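Local coordinates for protein GlcNAc-alpha-1,4-Gal-releasing endo-beta-galactosidase (Clostridium perfringens, PDB 1UPS) that probably hydrolyses internal beta-galactosidic bonds of glycans, releasing GlcNAc-alpha-1,4-Gal, and carries a bound calcium ion, at residues K47-Y52 with N119-Y124; Y51-W56 with A97-D102; N291-N296 with N324-K329; I391-Y396 with Y409-W414. One frame throughout, in Å; residues are numbered along the deposited sequence.

Contact 1 of 4, residues K47-Y52 with N119-Y124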
# COMPACT_ATOMS: atom_id res chain seq x y z
N LYS A 47 2.15 -7.48 -23.51
CA LYS A 47 1.92 -6.94 -22.16
C LYS A 47 3.20 -6.66 -21.38
O LYS A 47 3.26 -5.71 -20.58
CB LYS A 47 1.05 -7.92 -21.35
CG LYS A 47 -0.33 -8.15 -21.95
CD LYS A 47 -1.16 -9.15 -21.17
CE LYS A 47 -2.58 -9.23 -21.80
NZ LYS A 47 -3.36 -10.41 -21.36
N TRP A 48 4.22 -7.49 -21.61
CA TRP A 48 5.45 -7.49 -20.80
C TRP A 48 6.72 -7.51 -21.64
O TRP A 48 6.77 -8.14 -22.72
CB TRP A 48 5.50 -8.73 -19.88
CG TRP A 48 4.30 -8.87 -19.01
CD1 TRP A 48 3.24 -9.71 -19.22
CD2 TRP A 48 4.02 -8.15 -17.81
NE1 TRP A 48 2.32 -9.57 -18.21
CE2 TRP A 48 2.76 -8.60 -17.34
CE3 TRP A 48 4.70 -7.16 -17.08
CZ2 TRP A 48 2.17 -8.11 -16.16
CZ3 TRP A 48 4.12 -6.66 -15.90
CH2 TRP A 48 2.85 -7.14 -15.47
N THR A 49 7.76 -6.87 -21.11
CA THR A 49 9.12 -7.15 -21.52
C THR A 49 9.86 -7.92 -20.40
O THR A 49 9.55 -7.75 -19.22
CB THR A 49 9.85 -5.87 -21.96
OG1 THR A 49 11.14 -6.23 -22.50
CG2 THR A 49 10.17 -4.91 -20.78
N ASP A 50 10.79 -8.79 -20.78
CA ASP A 50 11.52 -9.60 -19.80
C ASP A 50 12.94 -9.08 -19.55
O ASP A 50 13.90 -9.84 -19.38
CB ASP A 50 11.47 -11.10 -20.15
CG ASP A 50 11.94 -11.41 -21.56
OD1 ASP A 50 11.94 -12.62 -21.92
OD2 ASP A 50 12.29 -10.53 -22.37
N TYR A 51 13.06 -7.76 -19.50
CA TYR A 51 14.31 -7.12 -19.12
C TYR A 51 14.04 -6.15 -17.98
O TYR A 51 13.00 -5.46 -17.96
CB TYR A 51 14.88 -6.34 -20.30
CG TYR A 51 15.40 -7.21 -21.42
CD1 TYR A 51 14.53 -7.72 -22.39
CD2 TYR A 51 16.76 -7.48 -21.54
CE1 TYR A 51 15.01 -8.52 -23.43
CE2 TYR A 51 17.26 -8.27 -22.59
CZ TYR A 51 16.37 -8.78 -23.53
OH TYR A 51 16.85 -9.54 -24.57
N TYR A 52 15.01 -6.05 -17.06
CA TYR A 52 14.89 -5.18 -15.90
C TYR A 52 15.52 -3.82 -16.25
O TYR A 52 16.72 -3.75 -16.51
CB TYR A 52 15.59 -5.85 -14.70
CG TYR A 52 15.51 -5.08 -13.39
CD1 TYR A 52 14.43 -4.24 -13.10
CD2 TYR A 52 16.53 -5.20 -12.43
CE1 TYR A 52 14.38 -3.50 -11.88
CE2 TYR A 52 16.48 -4.50 -11.21
CZ TYR A 52 15.40 -3.65 -10.95
OH TYR A 52 15.38 -2.94 -9.77
N ASN A 119 13.22 2.83 -27.53
CA ASN A 119 12.01 3.17 -28.26
C ASN A 119 10.83 2.93 -27.33
O ASN A 119 10.58 1.79 -26.94
CB ASN A 119 11.87 2.33 -29.53
CG ASN A 119 12.97 2.61 -30.55
OD1 ASN A 119 13.47 3.74 -30.67
ND2 ASN A 119 13.34 1.58 -31.31
N GLU A 120 10.13 3.99 -26.96
CA GLU A 120 9.08 3.89 -25.95
C GLU A 120 8.06 2.83 -26.30
O GLU A 120 7.52 2.81 -27.42
CB GLU A 120 8.42 5.25 -25.74
CG GLU A 120 7.37 5.26 -24.62
CD GLU A 120 6.69 6.61 -24.48
OE1 GLU A 120 7.14 7.61 -25.10
OE2 GLU A 120 5.70 6.69 -23.73
N TRP A 121 7.80 1.94 -25.34
CA TRP A 121 6.78 0.91 -25.47
C TRP A 121 5.99 0.78 -24.16
O TRP A 121 6.57 0.84 -23.07
CB TRP A 121 7.42 -0.42 -25.91
CG TRP A 121 6.47 -1.60 -25.83
CD1 TRP A 121 5.60 -2.04 -26.80
CD2 TRP A 121 6.30 -2.47 -24.71
NE1 TRP A 121 4.89 -3.12 -26.34
CE2 TRP A 121 5.30 -3.41 -25.06
CE3 TRP A 121 6.91 -2.57 -23.45
CZ2 TRP A 121 4.90 -4.44 -24.19
CZ3 TRP A 121 6.49 -3.57 -22.57
CH2 TRP A 121 5.50 -4.50 -22.95
N ARG A 122 4.67 0.63 -24.27
CA ARG A 122 3.81 0.58 -23.10
C ARG A 122 2.88 -0.62 -23.22
O ARG A 122 1.89 -0.58 -23.98
CB ARG A 122 3.01 1.88 -22.92
CG ARG A 122 3.88 3.16 -22.95
CD ARG A 122 3.08 4.43 -23.01
NE ARG A 122 2.49 4.85 -21.74
CZ ARG A 122 2.98 5.82 -20.97
NH1 ARG A 122 2.35 6.17 -19.85
NH2 ARG A 122 4.12 6.44 -21.30
N GLY A 123 3.21 -1.68 -22.49
CA GLY A 123 2.37 -2.87 -22.39
C GLY A 123 1.10 -2.58 -21.62
O GLY A 123 -0.02 -2.85 -22.09
N TYR A 124 1.28 -2.02 -20.42
CA TYR A 124 0.16 -1.54 -19.61
C TYR A 124 0.60 -0.43 -18.68
O TYR A 124 1.39 -0.66 -17.75
CB TYR A 124 -0.49 -2.67 -18.80
CG TYR A 124 -1.75 -2.20 -18.08
CD1 TYR A 124 -2.89 -1.84 -18.80
CD2 TYR A 124 -1.79 -2.11 -16.68
CE1 TYR A 124 -4.04 -1.40 -18.15
CE2 TYR A 124 -2.93 -1.65 -16.02
CZ TYR A 124 -4.06 -1.30 -16.77
OH TYR A 124 -5.20 -0.87 -16.14

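Contact 2 of 4, residues Y51-W56 with A97-D102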
# COMPACT_ATOMS: atom_id res chain seq x y z
N TYR A 51 13.06 -7.76 -19.50
CA TYR A 51 14.31 -7.12 -19.12
C TYR A 51 14.04 -6.15 -17.98
O TYR A 51 13.00 -5.46 -17.96
CB TYR A 51 14.88 -6.34 -20.30
CG TYR A 51 15.40 -7.21 -21.42
CD1 TYR A 51 14.53 -7.72 -22.39
CD2 TYR A 51 16.76 -7.48 -21.54
CE1 TYR A 51 15.01 -8.52 -23.43
CE2 TYR A 51 17.26 -8.27 -22.59
CZ TYR A 51 16.37 -8.78 -23.53
OH TYR A 51 16.85 -9.54 -24.57
N TYR A 52 15.01 -6.05 -17.06
CA TYR A 52 14.89 -5.18 -15.90
C TYR A 52 15.52 -3.82 -16.25
O TYR A 52 16.72 -3.75 -16.51
CB TYR A 52 15.59 -5.85 -14.70
CG TYR A 52 15.51 -5.08 -13.39
CD1 TYR A 52 14.43 -4.24 -13.10
CD2 TYR A 52 16.53 -5.20 -12.43
CE1 TYR A 52 14.38 -3.50 -11.88
CE2 TYR A 52 16.48 -4.50 -11.21
CZ TYR A 52 15.40 -3.65 -10.95
OH TYR A 52 15.38 -2.94 -9.77
N LEU A 53 14.72 -2.75 -16.29
CA LEU A 53 15.23 -1.37 -16.54
C LEU A 53 16.46 -1.30 -17.48
O LEU A 53 17.50 -0.75 -17.12
CB LEU A 53 15.54 -0.65 -15.21
CG LEU A 53 14.38 -0.57 -14.22
CD1 LEU A 53 14.86 -0.10 -12.83
CD2 LEU A 53 13.26 0.34 -14.74
N PRO A 54 16.31 -1.87 -18.69
CA PRO A 54 17.48 -2.06 -19.58
C PRO A 54 18.16 -0.77 -20.05
O PRO A 54 19.32 -0.83 -20.46
CB PRO A 54 16.90 -2.86 -20.74
CG PRO A 54 15.41 -2.53 -20.75
CD PRO A 54 15.07 -2.38 -19.28
N HIS A 55 17.47 0.37 -19.97
CA HIS A 55 18.07 1.66 -20.33
C HIS A 55 19.25 2.08 -19.44
O HIS A 55 20.04 2.96 -19.83
CB HIS A 55 17.01 2.76 -20.33
CG HIS A 55 16.21 2.82 -19.07
ND1 HIS A 55 15.23 1.90 -18.77
CD2 HIS A 55 16.26 3.67 -18.02
CE1 HIS A 55 14.69 2.19 -17.60
NE2 HIS A 55 15.30 3.26 -17.12
N TRP A 56 19.38 1.48 -18.25
CA TRP A 56 20.51 1.84 -17.37
C TRP A 56 21.81 1.11 -17.72
O TRP A 56 22.87 1.49 -17.25
CB TRP A 56 20.20 1.63 -15.88
CG TRP A 56 19.05 2.46 -15.38
CD1 TRP A 56 17.98 2.02 -14.64
CD2 TRP A 56 18.85 3.87 -15.58
NE1 TRP A 56 17.12 3.07 -14.38
CE2 TRP A 56 17.63 4.22 -14.95
CE3 TRP A 56 19.57 4.88 -16.25
CZ2 TRP A 56 17.11 5.52 -14.97
CZ3 TRP A 56 19.07 6.19 -16.27
CH2 TRP A 56 17.83 6.49 -15.63
N ALA A 97 13.37 -9.96 -13.73
CA ALA A 97 12.21 -9.03 -13.77
C ALA A 97 11.42 -9.07 -15.08
O ALA A 97 11.99 -9.29 -16.16
CB ALA A 97 12.70 -7.58 -13.52
N ILE A 98 10.11 -8.82 -14.97
CA ILE A 98 9.34 -8.41 -16.14
C ILE A 98 8.77 -7.02 -15.88
O ILE A 98 8.55 -6.65 -14.71
CB ILE A 98 8.24 -9.44 -16.53
CG1 ILE A 98 7.15 -9.58 -15.44
CG2 ILE A 98 8.88 -10.80 -16.85
CD1 ILE A 98 5.88 -10.33 -15.90
N MET A 99 8.55 -6.26 -16.95
CA MET A 99 7.98 -4.91 -16.79
C MET A 99 6.90 -4.69 -17.82
O MET A 99 6.99 -5.22 -18.91
CB MET A 99 9.06 -3.84 -16.98
CG MET A 99 10.37 -4.07 -16.21
SD MET A 99 11.35 -2.57 -16.04
CE MET A 99 11.62 -2.15 -17.83
N SER A 100 5.89 -3.90 -17.47
CA SER A 100 4.78 -3.59 -18.39
C SER A 100 5.06 -2.37 -19.31
O SER A 100 4.13 -1.78 -19.87
CB SER A 100 3.47 -3.39 -17.62
OG SER A 100 3.45 -2.12 -16.96
N PHE A 101 6.33 -2.01 -19.46
CA PHE A 101 6.74 -0.84 -20.25
C PHE A 101 8.24 -0.97 -20.57
O PHE A 101 8.94 -1.83 -20.01
CB PHE A 101 6.52 0.46 -19.45
CG PHE A 101 7.36 0.52 -18.20
CD1 PHE A 101 6.93 -0.10 -17.03
CD2 PHE A 101 8.63 1.11 -18.24
CE1 PHE A 101 7.75 -0.11 -15.89
CE2 PHE A 101 9.45 1.12 -17.09
CZ PHE A 101 9.00 0.50 -15.92
N ASP A 102 8.71 -0.11 -21.46
CA ASP A 102 10.13 0.00 -21.77
C ASP A 102 10.30 1.45 -22.21
O ASP A 102 9.76 1.84 -23.24
CB ASP A 102 10.49 -0.98 -22.89
CG ASP A 102 11.97 -1.02 -23.22
OD1 ASP A 102 12.33 -1.81 -24.14
OD2 ASP A 102 12.83 -0.33 -22.64
O HOH W 1 12.97 0.44 -19.98

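Contact 3 of 4, residues N291-N296 with N324-K329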
# COMPACT_ATOMS: atom_id res chain seq x y z
N ASN A 291 -19.19 12.57 5.18
CA ASN A 291 -19.46 12.63 6.61
C ASN A 291 -19.51 11.20 7.13
O ASN A 291 -19.81 10.28 6.36
CB ASN A 291 -20.78 13.36 6.88
CG ASN A 291 -20.78 14.79 6.36
OD1 ASN A 291 -19.78 15.49 6.45
ND2 ASN A 291 -21.90 15.21 5.77
N TYR A 292 -19.19 11.03 8.41
CA TYR A 292 -19.13 9.68 9.01
C TYR A 292 -19.76 9.63 10.39
O TYR A 292 -19.63 10.57 11.19
CB TYR A 292 -17.67 9.24 9.18
CG TYR A 292 -16.89 9.20 7.91
CD1 TYR A 292 -16.81 8.03 7.15
CD2 TYR A 292 -16.20 10.34 7.47
CE1 TYR A 292 -16.07 8.00 5.94
CE2 TYR A 292 -15.47 10.32 6.27
CZ TYR A 292 -15.41 9.15 5.52
OH TYR A 292 -14.68 9.14 4.35
N LEU A 293 -20.42 8.51 10.67
CA LEU A 293 -20.70 8.14 12.06
C LEU A 293 -19.49 7.31 12.50
O LEU A 293 -18.80 6.74 11.64
CB LEU A 293 -21.97 7.28 12.16
CG LEU A 293 -23.28 7.92 11.69
CD1 LEU A 293 -24.40 6.88 11.70
CD2 LEU A 293 -23.61 9.11 12.60
N ILE A 294 -19.21 7.26 13.80
CA ILE A 294 -18.08 6.48 14.32
C ILE A 294 -18.58 5.59 15.45
O ILE A 294 -19.01 6.08 16.49
CB ILE A 294 -16.94 7.41 14.83
CG1 ILE A 294 -16.47 8.36 13.71
CG2 ILE A 294 -15.75 6.57 15.30
CD1 ILE A 294 -15.42 9.40 14.17
N ARG A 295 -18.51 4.28 15.22
CA ARG A 295 -19.10 3.31 16.14
C ARG A 295 -18.03 2.44 16.79
O ARG A 295 -17.12 1.95 16.11
CB ARG A 295 -20.08 2.43 15.37
CG ARG A 295 -20.93 1.50 16.26
CD ARG A 295 -21.84 0.55 15.45
NE ARG A 295 -23.03 0.23 16.26
CZ ARG A 295 -23.97 -0.67 15.95
NH1 ARG A 295 -23.90 -1.37 14.81
NH2 ARG A 295 -24.97 -0.86 16.78
N ASN A 296 -18.17 2.22 18.10
CA ASN A 296 -17.27 1.34 18.85
C ASN A 296 -17.57 -0.14 18.61
O ASN A 296 -18.74 -0.56 18.61
CB ASN A 296 -17.38 1.63 20.36
CG ASN A 296 -16.29 0.93 21.16
OD1 ASN A 296 -16.49 -0.17 21.71
ND2 ASN A 296 -15.11 1.54 21.19
N ASN A 324 -24.92 16.00 16.05
CA ASN A 324 -23.67 16.06 16.81
C ASN A 324 -22.81 14.79 16.69
O ASN A 324 -21.71 14.75 17.23
CB ASN A 324 -23.96 16.27 18.29
CG ASN A 324 -24.84 17.46 18.54
OD1 ASN A 324 -24.44 18.60 18.31
ND2 ASN A 324 -26.06 17.20 19.03
N ALA A 325 -23.35 13.77 16.03
CA ALA A 325 -22.69 12.46 15.87
C ALA A 325 -22.03 12.31 14.50
O ALA A 325 -21.57 11.23 14.16
CB ALA A 325 -23.71 11.32 16.08
N LYS A 326 -22.00 13.39 13.72
CA LYS A 326 -21.45 13.35 12.37
C LYS A 326 -20.06 13.98 12.34
O LYS A 326 -19.85 15.06 12.92
CB LYS A 326 -22.39 14.03 11.38
CG LYS A 326 -23.72 13.29 11.20
CD LYS A 326 -24.56 13.94 10.11
CE LYS A 326 -25.96 13.30 10.00
NZ LYS A 326 -26.78 14.10 9.04
N TRP A 327 -19.13 13.30 11.66
CA TRP A 327 -17.70 13.65 11.66
C TRP A 327 -17.12 13.76 10.25
O TRP A 327 -17.60 13.11 9.33
CB TRP A 327 -16.89 12.59 12.45
CG TRP A 327 -17.40 12.41 13.85
CD1 TRP A 327 -18.46 11.65 14.23
CD2 TRP A 327 -16.91 13.05 15.03
NE1 TRP A 327 -18.65 11.75 15.59
CE2 TRP A 327 -17.71 12.61 16.11
CE3 TRP A 327 -15.84 13.93 15.30
CZ2 TRP A 327 -17.50 13.02 17.43
CZ3 TRP A 327 -15.63 14.35 16.62
CH2 TRP A 327 -16.46 13.88 17.67
N SER A 328 -16.07 14.57 10.09
CA SER A 328 -15.35 14.73 8.83
C SER A 328 -13.91 14.33 9.08
O SER A 328 -13.42 14.40 10.22
CB SER A 328 -15.33 16.21 8.39
OG SER A 328 -16.59 16.65 7.95
N LYS A 329 -13.23 13.92 8.02
CA LYS A 329 -11.79 13.70 8.07
C LYS A 329 -11.03 14.73 7.27
O LYS A 329 -11.47 15.18 6.21
CB LYS A 329 -11.42 12.31 7.57
CG LYS A 329 -12.15 11.18 8.27
CD LYS A 329 -12.05 9.89 7.46
CE LYS A 329 -10.80 9.14 7.82
NZ LYS A 329 -10.59 7.99 6.89
O HOH W 2 -20.90 8.85 15.45

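Contact 4 of 4, residues I391-Y396 with Y409-W414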
# COMPACT_ATOMS: atom_id res chain seq x y z
N ILE A 391 -7.18 5.75 20.67
CA ILE A 391 -8.53 6.13 21.09
C ILE A 391 -9.30 4.89 21.52
O ILE A 391 -9.37 3.91 20.77
CB ILE A 391 -9.27 6.83 19.94
CG1 ILE A 391 -8.46 8.05 19.46
CG2 ILE A 391 -10.67 7.24 20.42
CD1 ILE A 391 -9.22 8.96 18.45
N HIS A 392 -9.86 4.90 22.72
CA HIS A 392 -10.52 3.69 23.25
C HIS A 392 -11.56 4.02 24.32
O HIS A 392 -11.62 5.16 24.80
CB HIS A 392 -9.49 2.69 23.83
CG HIS A 392 -8.87 3.16 25.11
ND1 HIS A 392 -9.48 3.01 26.34
CD2 HIS A 392 -7.70 3.80 25.35
CE1 HIS A 392 -8.71 3.53 27.28
NE2 HIS A 392 -7.62 4.02 26.71
N THR A 393 -12.38 3.03 24.68
CA THR A 393 -13.30 3.18 25.82
C THR A 393 -13.17 1.99 26.79
O THR A 393 -14.17 1.43 27.23
CB THR A 393 -14.81 3.38 25.41
OG1 THR A 393 -15.29 2.22 24.70
CG2 THR A 393 -14.97 4.54 24.42
N GLU A 394 -11.94 1.61 27.11
CA GLU A 394 -11.70 0.40 27.91
C GLU A 394 -12.19 0.51 29.37
O GLU A 394 -12.35 -0.51 30.04
CB GLU A 394 -10.22 -0.03 27.83
CG GLU A 394 -9.85 -1.34 28.55
CD GLU A 394 -10.65 -2.58 28.12
OE1 GLU A 394 -10.69 -3.57 28.91
OE2 GLU A 394 -11.22 -2.60 27.01
N SER A 395 -12.41 1.74 29.86
CA SER A 395 -13.01 1.93 31.19
C SER A 395 -14.54 2.04 31.13
O SER A 395 -15.21 2.02 32.17
CB SER A 395 -12.42 3.15 31.89
OG SER A 395 -11.01 3.01 32.01
N TYR A 396 -15.09 2.14 29.91
CA TYR A 396 -16.54 2.22 29.70
C TYR A 396 -17.20 3.28 30.59
O TYR A 396 -18.20 2.99 31.29
CB TYR A 396 -17.23 0.88 29.97
CG TYR A 396 -16.70 -0.34 29.24
CD1 TYR A 396 -15.64 -1.09 29.76
CD2 TYR A 396 -17.29 -0.76 28.05
CE1 TYR A 396 -15.18 -2.23 29.12
CE2 TYR A 396 -16.84 -1.91 27.39
CZ TYR A 396 -15.79 -2.63 27.93
OH TYR A 396 -15.36 -3.78 27.30
N TYR A 409 -7.86 -5.20 21.53
CA TYR A 409 -8.96 -4.79 22.42
C TYR A 409 -10.09 -4.13 21.61
O TYR A 409 -9.87 -3.10 20.98
CB TYR A 409 -8.48 -3.83 23.53
CG TYR A 409 -7.94 -4.56 24.75
CD1 TYR A 409 -7.11 -5.69 24.61
CD2 TYR A 409 -8.28 -4.16 26.04
CE1 TYR A 409 -6.64 -6.37 25.72
CE2 TYR A 409 -7.81 -4.84 27.17
CZ TYR A 409 -6.98 -5.95 26.99
OH TYR A 409 -6.52 -6.64 28.09
N TRP A 410 -11.27 -4.72 21.63
CA TRP A 410 -12.38 -4.21 20.82
C TRP A 410 -12.86 -2.81 21.25
O TRP A 410 -13.42 -2.08 20.44
CB TRP A 410 -13.55 -5.18 20.82
CG TRP A 410 -13.35 -6.47 20.06
CD1 TRP A 410 -12.18 -6.99 19.56
CD2 TRP A 410 -14.37 -7.41 19.72
NE1 TRP A 410 -12.42 -8.20 18.94
CE2 TRP A 410 -13.76 -8.47 19.02
CE3 TRP A 410 -15.76 -7.45 19.95
CZ2 TRP A 410 -14.49 -9.56 18.54
CZ3 TRP A 410 -16.48 -8.55 19.47
CH2 TRP A 410 -15.85 -9.58 18.77
N THR A 411 -12.62 -2.42 22.50
CA THR A 411 -12.94 -1.04 22.90
C THR A 411 -12.05 -0.01 22.21
O THR A 411 -12.33 1.19 22.27
CB THR A 411 -12.79 -0.84 24.41
OG1 THR A 411 -11.48 -1.24 24.81
CG2 THR A 411 -13.74 -1.78 25.19
N SER A 412 -10.96 -0.47 21.58
CA SER A 412 -10.10 0.45 20.82
C SER A 412 -10.30 0.37 19.29
O SER A 412 -9.54 0.98 18.52
CB SER A 412 -8.60 0.22 21.15
OG SER A 412 -8.09 -0.95 20.52
N GLN A 413 -11.32 -0.38 18.87
CA GLN A 413 -11.57 -0.63 17.46
C GLN A 413 -12.86 0.08 17.06
O GLN A 413 -13.86 0.01 17.79
CB GLN A 413 -11.67 -2.14 17.19
CG GLN A 413 -10.35 -2.86 17.39
CD GLN A 413 -10.39 -4.33 17.00
OE1 GLN A 413 -11.35 -4.79 16.36
NE2 GLN A 413 -9.34 -5.07 17.37
N TRP A 414 -12.80 0.77 15.91
CA TRP A 414 -13.86 1.69 15.48
C TRP A 414 -14.29 1.44 14.04
O TRP A 414 -13.49 1.01 13.21
CB TRP A 414 -13.36 3.13 15.58
CG TRP A 414 -12.94 3.45 16.96
CD1 TRP A 414 -11.67 3.34 17.47
CD2 TRP A 414 -13.77 3.87 18.03
NE1 TRP A 414 -11.66 3.71 18.80
CE2 TRP A 414 -12.94 4.04 19.17
CE3 TRP A 414 -15.14 4.16 18.15
CZ2 TRP A 414 -13.44 4.46 20.40
CZ3 TRP A 414 -15.63 4.59 19.37
CH2 TRP A 414 -14.79 4.73 20.48
O HOH W 3 -8.10 3.28 18.49
O HOH W 4 -11.89 -4.43 24.76

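Contact 1 of 4, residues K47-Y52 with N119-Y124
The indole of Trp121 carries most of this contact. Its CG is anti to the backbone N (chi1 170°), which sets the six-membered ring against the backbone of Lys47, Trp48 and Thr49. The ring meets this chain obliquely, with its far rim leading. Trp121 CH2 lies 3.5 Å from Lys47 O and also 3.5 Å from Trp48 C. Trp121 CZ3 meets the N of that same 48-49 peptide, 3.8 Å from Thr49 N, and touches Thr49 CB more loosely. The side chains of Lys47 and Trp48 start away from 119-124. Lys47 is extended, and its NZ bonds to Ser35 O. Trp48 NE1 bonds to Asp36 OD1. The contact is therefore ring against main chain.

Beyond Trp121 the chain comes closest to Lys47 at Gly123. Gly123 N sits 3.5 Å above one face of the Trp121 ring, offset toward the rim. With no side chain on Gly123, its CA comes within 4.1 Å of Lys47 CA. Gly123 CA also makes a C-H...O contact with Lys47 O at 3.5 Å, with 158° at the hydrogen. Lys47 O is buried here and has no conventional partner. Tyr124 starts toward 47-52, but its end leads off to Asp33.

The contact lies near the surface of the GH16 domain. Strand 121-122 pairs antiparallel with strand 101-102. On the other segment, Thr49 bonds through its backbone to Met99 of strand 94-99. Trp48 packs on Leu250 of strand 246-254 and Met274 of strand 267-279.

Contact 2 of 4, residues Y51-W56 with A97-D102
Residues 51-56 pass the end of strand 94-99, with Tyr52 CA 5.2 Å from Ala97 CA, then bend at Leu53, whose phi/psi of 33/56° is left-handed, into the 3-10 segment 54-56. This joins the loop between strands 30-36 and 66-70 to an outermost strand of the six-stranded antiparallel sheet in the GH16 domain. Met99 is the central side chain. Its CG is anti to the carbonyl carbon, and the bend at chi3 (-59°) lays both SD and CE beside Leu53 N. Leu53 N points at Met99 SD, 3.4 Å away, in a weak but fairly straight hydrogen bond. Leu53 CD2 crosses the same chain at about a right angle, 3.7 Å from Met99 SD, and loosely touches the Phe101 ring. Met99 CE goes on to meet Pro54 CD tip to tip at 3.7 Å. Ala97 CB packs on Tyr52 CB at 3.6 Å. The Tyr52 hydroxyl bonds to Tyr253.

One water bridges the polar end, 3.0 Å from His55 ND1 and donating to Asp102 OD2 at 2.8 Å. His55 NE2 bonds to Ile106 O. Asp102 OD2 also forms a salt bridge with Arg118.

The chemistry is mainly apolar. A thioether receives a backbone N-H, and the buried Tyr51 O and Ala97 O find no hydrogen-bond partner. The nearby carboxylate may raise the proton affinity of His55, though Arg118 would offset part of that effect.

Contact 3 of 4, residues N291-N296 with N324-K329
Two backbone hydrogen bonds join Tyr292 and Trp327 as a single antiparallel hydrogen-bonded pair. Tyr292 N donates to Trp327 O at 2.8 Å, and Trp327 N returns a bond to Tyr292 O at 2.8 Å. Both donors lie in the carbonyl plane of their acceptor. The strand segments run 116° apart, consistent with the pairing being a single bridge. Two residues along each segment, a water bridges instead. It accepts from Ile294 N at 2.8 Å and donates to Ala325 O at 2.8 Å.

Packing follows on several sides. Ile294 CD1 stands 3.6 Å above one face of the Trp327 ring, a CH-pi contact over the five-membered ring. Tyr292 O lies at the edge of that indole, in its plane. Lys329 bends at chi3 and crosses Tyr292 at about a right angle, with Lys329 CD 3.6 Å from Tyr292 CE2. Lys329 NZ forms a salt bridge with Glu372. Leu293 CD2 touches Ala325 O at 3.3 Å.

The arrangement is consistent with a ricin-type beta-trefoil. Strand 291-296 pairs antiparallel with strand 414-419. Strand 327-332 pairs with 335-340, and Trp327 NE1 reaches Leu303 O of strand 302-304.

Contact 4 of 4, residues I391-Y396 with Y409-W414
A type I beta turn, Thr393 to Tyr396, lies against the 3-10 segment 410-412 in what is probably a ricin-type beta-trefoil. The tight part runs from the strand end to the buried Thr411. Trp414 NE1 donates to Ile391 O at 3.0 Å, nearly straight at 173°. The bond lies in the indole plane, but the donor stands above the carbonyl plane. Ile391 CG2 packs on Trp414 CZ2 at 3.9 Å, and Thr393 CG2 meets the edge of the same ring. A water donates to both Ile391 O and Ser412 O. Thr393 N donates to Thr411 O at 3.0 Å, again from above the carbonyl plane. Asn296 ND2 probably bonds to Thr411 O as well.

The outer side is looser, and Tyr396 and Tyr409 are exposed there. Glu394 crosses Tyr409 obliquely, with carboxylate and ring planes 65° apart. Tyr396 OH lies 3.3 Å from Thr411 CG2. A second water donates to Glu394 OE2 and accepts from Thr411 N.

Glu394 joins the two parts. Its N is held by His392 ND1 in the imidazole plane. Its chain bends at chi2 (56°), bringing the carboxylate inward. There Thr411 OG1 donates to the anti lone pair of Glu394 OE2 at 2.6 Å.

How the contacts relate
From the N terminus, residues 47-56 open two loops. Contact 2 closes the shorter one at 97-102. Contact 1 closes the longer one at 119-124, and its span encloses that of contact 2. Both share Tyr51 and Tyr52. Tyr124 O and Ser100 OG join them, as do the paired strands 101-102 and 121-122. Both belong to the GH16 domain. Contacts 3 and 4 follow in series and cross neither earlier loop. Both lie on the opposite side of the chain's centre from contacts 1 and 2. Contact 3 closes the loop from strand 291-296 to 327-332, which includes strands 302-304 and 313-315. Contact 4 closes a short loop near the C terminus. Asn296 ND2 probably bonds Thr411 O, linking the two.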